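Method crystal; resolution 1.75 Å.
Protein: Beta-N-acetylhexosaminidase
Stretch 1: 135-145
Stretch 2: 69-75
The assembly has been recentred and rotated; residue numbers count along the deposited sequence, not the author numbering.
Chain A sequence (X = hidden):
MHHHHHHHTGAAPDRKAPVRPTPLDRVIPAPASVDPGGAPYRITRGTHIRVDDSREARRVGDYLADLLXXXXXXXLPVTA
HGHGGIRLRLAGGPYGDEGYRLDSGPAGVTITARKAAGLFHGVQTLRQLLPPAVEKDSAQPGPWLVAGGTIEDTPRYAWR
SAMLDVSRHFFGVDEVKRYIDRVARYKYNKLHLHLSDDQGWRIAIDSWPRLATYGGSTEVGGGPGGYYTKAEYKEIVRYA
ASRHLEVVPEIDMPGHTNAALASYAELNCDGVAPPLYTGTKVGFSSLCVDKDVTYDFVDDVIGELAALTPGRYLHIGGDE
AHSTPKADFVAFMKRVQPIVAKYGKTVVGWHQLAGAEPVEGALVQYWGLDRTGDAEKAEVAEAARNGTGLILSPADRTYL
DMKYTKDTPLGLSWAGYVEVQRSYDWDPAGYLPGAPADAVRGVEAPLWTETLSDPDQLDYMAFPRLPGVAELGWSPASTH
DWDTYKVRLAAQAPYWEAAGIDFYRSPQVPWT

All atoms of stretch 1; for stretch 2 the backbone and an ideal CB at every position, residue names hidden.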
# COMPACT_ATOMS: atom_id res chain seq x y z
N GLU A 135 -9.34 3.23 19.83
CA GLU A 135 -9.15 1.95 19.15
C GLU A 135 -9.93 0.79 19.77
O GLU A 135 -10.05 -0.28 19.17
CB GLU A 135 -7.67 1.57 19.13
CG GLU A 135 -6.74 2.54 18.41
CD GLU A 135 -7.01 2.63 16.92
OE1 GLU A 135 -7.59 1.68 16.35
OE2 GLU A 135 -6.63 3.65 16.32
N LYS A 136 -10.44 0.99 20.99
CA LYS A 136 -11.18 -0.06 21.69
C LYS A 136 -12.55 -0.37 21.07
O LYS A 136 -13.13 0.46 20.37
CB LYS A 136 -11.37 0.33 23.16
CG LYS A 136 -10.07 0.62 23.89
CD LYS A 136 -9.20 -0.63 24.03
CE LYS A 136 -9.88 -1.68 24.90
NZ LYS A 136 -9.00 -2.85 25.15
N ASP A 137 -13.06 -1.57 21.35
CA ASP A 137 -14.35 -2.00 20.82
C ASP A 137 -15.51 -1.77 21.79
O ASP A 137 -16.67 -1.93 21.42
CB ASP A 137 -14.29 -3.48 20.43
CG ASP A 137 -13.86 -4.37 21.58
OD1 ASP A 137 -14.44 -4.25 22.68
OD2 ASP A 137 -12.94 -5.20 21.38
N SER A 138 -15.19 -1.42 23.03
CA SER A 138 -16.23 -1.16 24.03
C SER A 138 -16.14 0.29 24.49
O SER A 138 -15.07 0.90 24.44
CB SER A 138 -16.07 -2.11 25.22
OG SER A 138 -14.81 -1.93 25.85
N ALA A 139 -17.27 0.84 24.93
CA ALA A 139 -17.32 2.22 25.38
C ALA A 139 -16.24 2.53 26.41
O ALA A 139 -16.06 1.79 27.38
CB ALA A 139 -18.69 2.53 25.96
N GLN A 140 -15.51 3.61 26.17
CA GLN A 140 -14.44 4.05 27.06
C GLN A 140 -14.81 5.43 27.59
O GLN A 140 -15.57 6.17 26.96
CB GLN A 140 -13.12 4.11 26.30
CG GLN A 140 -12.72 2.81 25.61
CD GLN A 140 -12.43 1.69 26.58
OE1 GLN A 140 -11.64 1.85 27.51
NE2 GLN A 140 -13.04 0.53 26.36
N PRO A 141 -14.26 5.81 28.76
CA PRO A 141 -14.54 7.12 29.37
C PRO A 141 -13.97 8.30 28.58
O PRO A 141 -14.43 9.43 28.74
CB PRO A 141 -13.88 7.00 30.74
CG PRO A 141 -13.80 5.53 30.99
CD PRO A 141 -13.42 4.99 29.65
N GLY A 142 -12.98 8.04 27.74
CA GLY A 142 -12.37 9.12 27.00
C GLY A 142 -11.29 9.69 27.90
O GLY A 142 -10.62 8.92 28.58
N PRO A 143 -11.10 11.02 27.95
CA PRO A 143 -11.82 12.08 27.23
C PRO A 143 -11.51 12.06 25.74
O PRO A 143 -10.39 11.73 25.34
CB PRO A 143 -11.30 13.37 27.88
CG PRO A 143 -10.75 12.92 29.20
CD PRO A 143 -10.11 11.61 28.87
N TRP A 144 -12.48 12.42 24.92
CA TRP A 144 -12.30 12.44 23.47
C TRP A 144 -11.85 13.83 23.03
O TRP A 144 -12.58 14.56 22.36
CB TRP A 144 -13.61 12.04 22.78
CG TRP A 144 -14.12 10.73 23.30
CD1 TRP A 144 -15.28 10.51 23.99
CD2 TRP A 144 -13.45 9.47 23.22
NE1 TRP A 144 -15.37 9.19 24.35
CE2 TRP A 144 -14.26 8.52 23.89
CE3 TRP A 144 -12.24 9.04 22.64
CZ2 TRP A 144 -13.90 7.18 24.01
CZ3 TRP A 144 -11.88 7.70 22.76
CH2 TRP A 144 -12.71 6.79 23.44
N LEU A 145 -10.62 14.16 23.40
CA LEU A 145 -10.03 15.46 23.11
C LEU A 145 -9.27 15.53 21.78
O LEU A 145 -8.61 14.57 21.38
CB LEU A 145 -9.07 15.85 24.24
CG LEU A 145 -9.70 16.01 25.62
CD1 LEU A 145 -8.60 16.09 26.68
CD2 LEU A 145 -10.57 17.25 25.64
N UNK A 69 -17.91 5.08 16.89
CA UNK A 69 -19.00 4.53 17.70
C UNK A 69 -18.65 3.47 18.75
O UNK A 69 -19.11 3.56 19.89
CB UNK A 69 -20.03 3.92 16.75
N UNK A 70 -17.83 2.47 18.39
CA UNK A 70 -17.48 1.43 19.37
C UNK A 70 -16.82 1.93 20.66
O UNK A 70 -17.28 1.62 21.76
CB UNK A 70 -16.54 0.42 18.71
N UNK A 71 -15.74 2.69 20.52
CA UNK A 71 -15.01 3.21 21.68
C UNK A 71 -15.73 4.32 22.44
O UNK A 71 -15.60 4.42 23.65
CB UNK A 71 -13.65 3.73 21.22
N UNK A 72 -16.49 5.15 21.73
CA UNK A 72 -17.21 6.24 22.38
C UNK A 72 -18.55 5.75 22.90
O UNK A 72 -19.00 6.18 23.97
CB UNK A 72 -17.41 7.41 21.41
N UNK A 73 -19.17 4.86 22.14
CA UNK A 73 -20.48 4.35 22.52
C UNK A 73 -21.55 5.34 22.10
O UNK A 73 -22.74 5.08 22.28
CB UNK A 73 -20.55 4.08 24.03
N UNK A 74 -21.12 6.46 21.52
CA UNK A 74 -22.03 7.52 21.07
C UNK A 74 -22.78 7.18 19.79
O UNK A 74 -22.30 6.42 18.96
CB UNK A 74 -21.24 8.82 20.86
N UNK A 75 -23.95 7.80 19.63
CA UNK A 75 -24.78 7.58 18.45
C UNK A 75 -24.07 8.11 17.20
O UNK A 75 -24.02 7.43 16.17
CB UNK A 75 -26.14 8.25 18.62

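Position 69 lies in the last turn of a helix, with phi/psi of -53/-46°, and its ideal CB has nothing of stretch 1 within 5.5 Å. Stretch 1 therefore sets no requirement, and almost any helix-compatible residue would serve. The deposited residue is Arg 69; Arg 69 NE donates to O of residue 75 at 2.8 Å, tying the helix end to the segment that follows it.

At position 70 the CB points sideways along stretch 1, 3.6 Å from Asp 137 O and 3.8 Å from Lys 136 O. A small or compact side chain would fit beside these carbonyls. A phi of -58° also admits proline, and the backbone N makes no bond to the preceding turn, so nothing is lost by having no N-H. Pro 70 occupies the site, its CB 3.9 Å from Lys 136 O.

Position 71 is closely framed. Its CB lies 3.4 Å from Lys 136 O and 3.9 Å from Trp 144 CH2, so a small residue such as alanine, glycine or serine is the natural choice. It is Ala 71, and Ala 71 CB packs 3.9 Å from Trp 144 CH2. The backbone carries the polar contact: Gln 140 N donates to Ala 71 O at 2.6 Å, and Ala 139 CA approaches the same oxygen at 3.3 Å in a CA-H...O contact.

The CB at position 72 points away overall yet sits 4.0 Å from Trp 144 NE1. A branched residue such as valine, isoleucine or threonine could send a methyl to the indole. Thr 72 does so: Thr 72 CG2 lies over one face of the Trp 144 five-membered ring, 3.8 Å from its centroid. Its chi1 is p, and Thr 72 OG1 accepts from N of residue 74 at 3.1 Å. A water donates to Thr 72 O and Gln 140 O and accepts from Trp 144 NE1, linking the two backbones to the indole.

Position 73 has phi/psi of 81/-2°, where the chain leaves the helix. Positive phi favours glycine, with asparagine a common alternative, but an ideal CB would be only 3.1 Å from Ala 139 CB. Gly 73 avoids that crowding.

From position 74 the CB points sideways with no stretch 1 atom within 5.5 Å, so only a long side chain could reach the indole; an aromatic, leucine or methionine would be plausible. Tyr 74, with chi1 m, brings CE2 to 3.7 Å from Trp 144 CD1, and Tyr 74 OH lies at the edge of the indole, 3.4 Å from Trp 144 CD1.

Position 75 is out of reach and unconstrained by stretch 1; it is Arg 75, which makes no contact with stretch 1.

Stretch 2 69-75: RPATGYR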
# COMPACT_ATOMS: atom_id res chain seq x y z
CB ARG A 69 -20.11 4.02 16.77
CG ARG A 69 -20.94 5.16 16.16
CD ARG A 69 -21.89 4.69 15.07
NE ARG A 69 -22.58 5.82 14.44
CZ ARG A 69 -23.13 5.78 13.23
NH1 ARG A 69 -23.09 4.66 12.52
NH2 ARG A 69 -23.73 6.85 12.73
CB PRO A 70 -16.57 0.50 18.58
CG PRO A 70 -17.09 0.64 17.17
CD PRO A 70 -17.29 2.13 17.07
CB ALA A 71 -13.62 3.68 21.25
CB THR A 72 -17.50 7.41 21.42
OG1 THR A 72 -18.34 6.95 20.35
CG2 THR A 72 -16.20 7.98 20.85
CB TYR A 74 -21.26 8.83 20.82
CG TYR A 74 -20.49 9.40 21.99
CD1 TYR A 74 -20.81 9.06 23.31
CD2 TYR A 74 -19.48 10.33 21.78
CE1 TYR A 74 -20.12 9.64 24.38
CE2 TYR A 74 -18.79 10.91 22.84
CZ TYR A 74 -19.12 10.57 24.14
OH TYR A 74 -18.45 11.16 25.18
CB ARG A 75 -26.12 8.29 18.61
CG ARG A 75 -27.08 8.06 17.45
CD ARG A 75 -28.26 9.02 17.51
NE ARG A 75 -29.14 8.84 16.35
CZ ARG A 75 -30.06 9.72 15.97
NH1 ARG A 75 -30.23 10.85 16.65
NH2 ARG A 75 -30.81 9.48 14.90
O HOH W 1 -17.38 7.63 25.84
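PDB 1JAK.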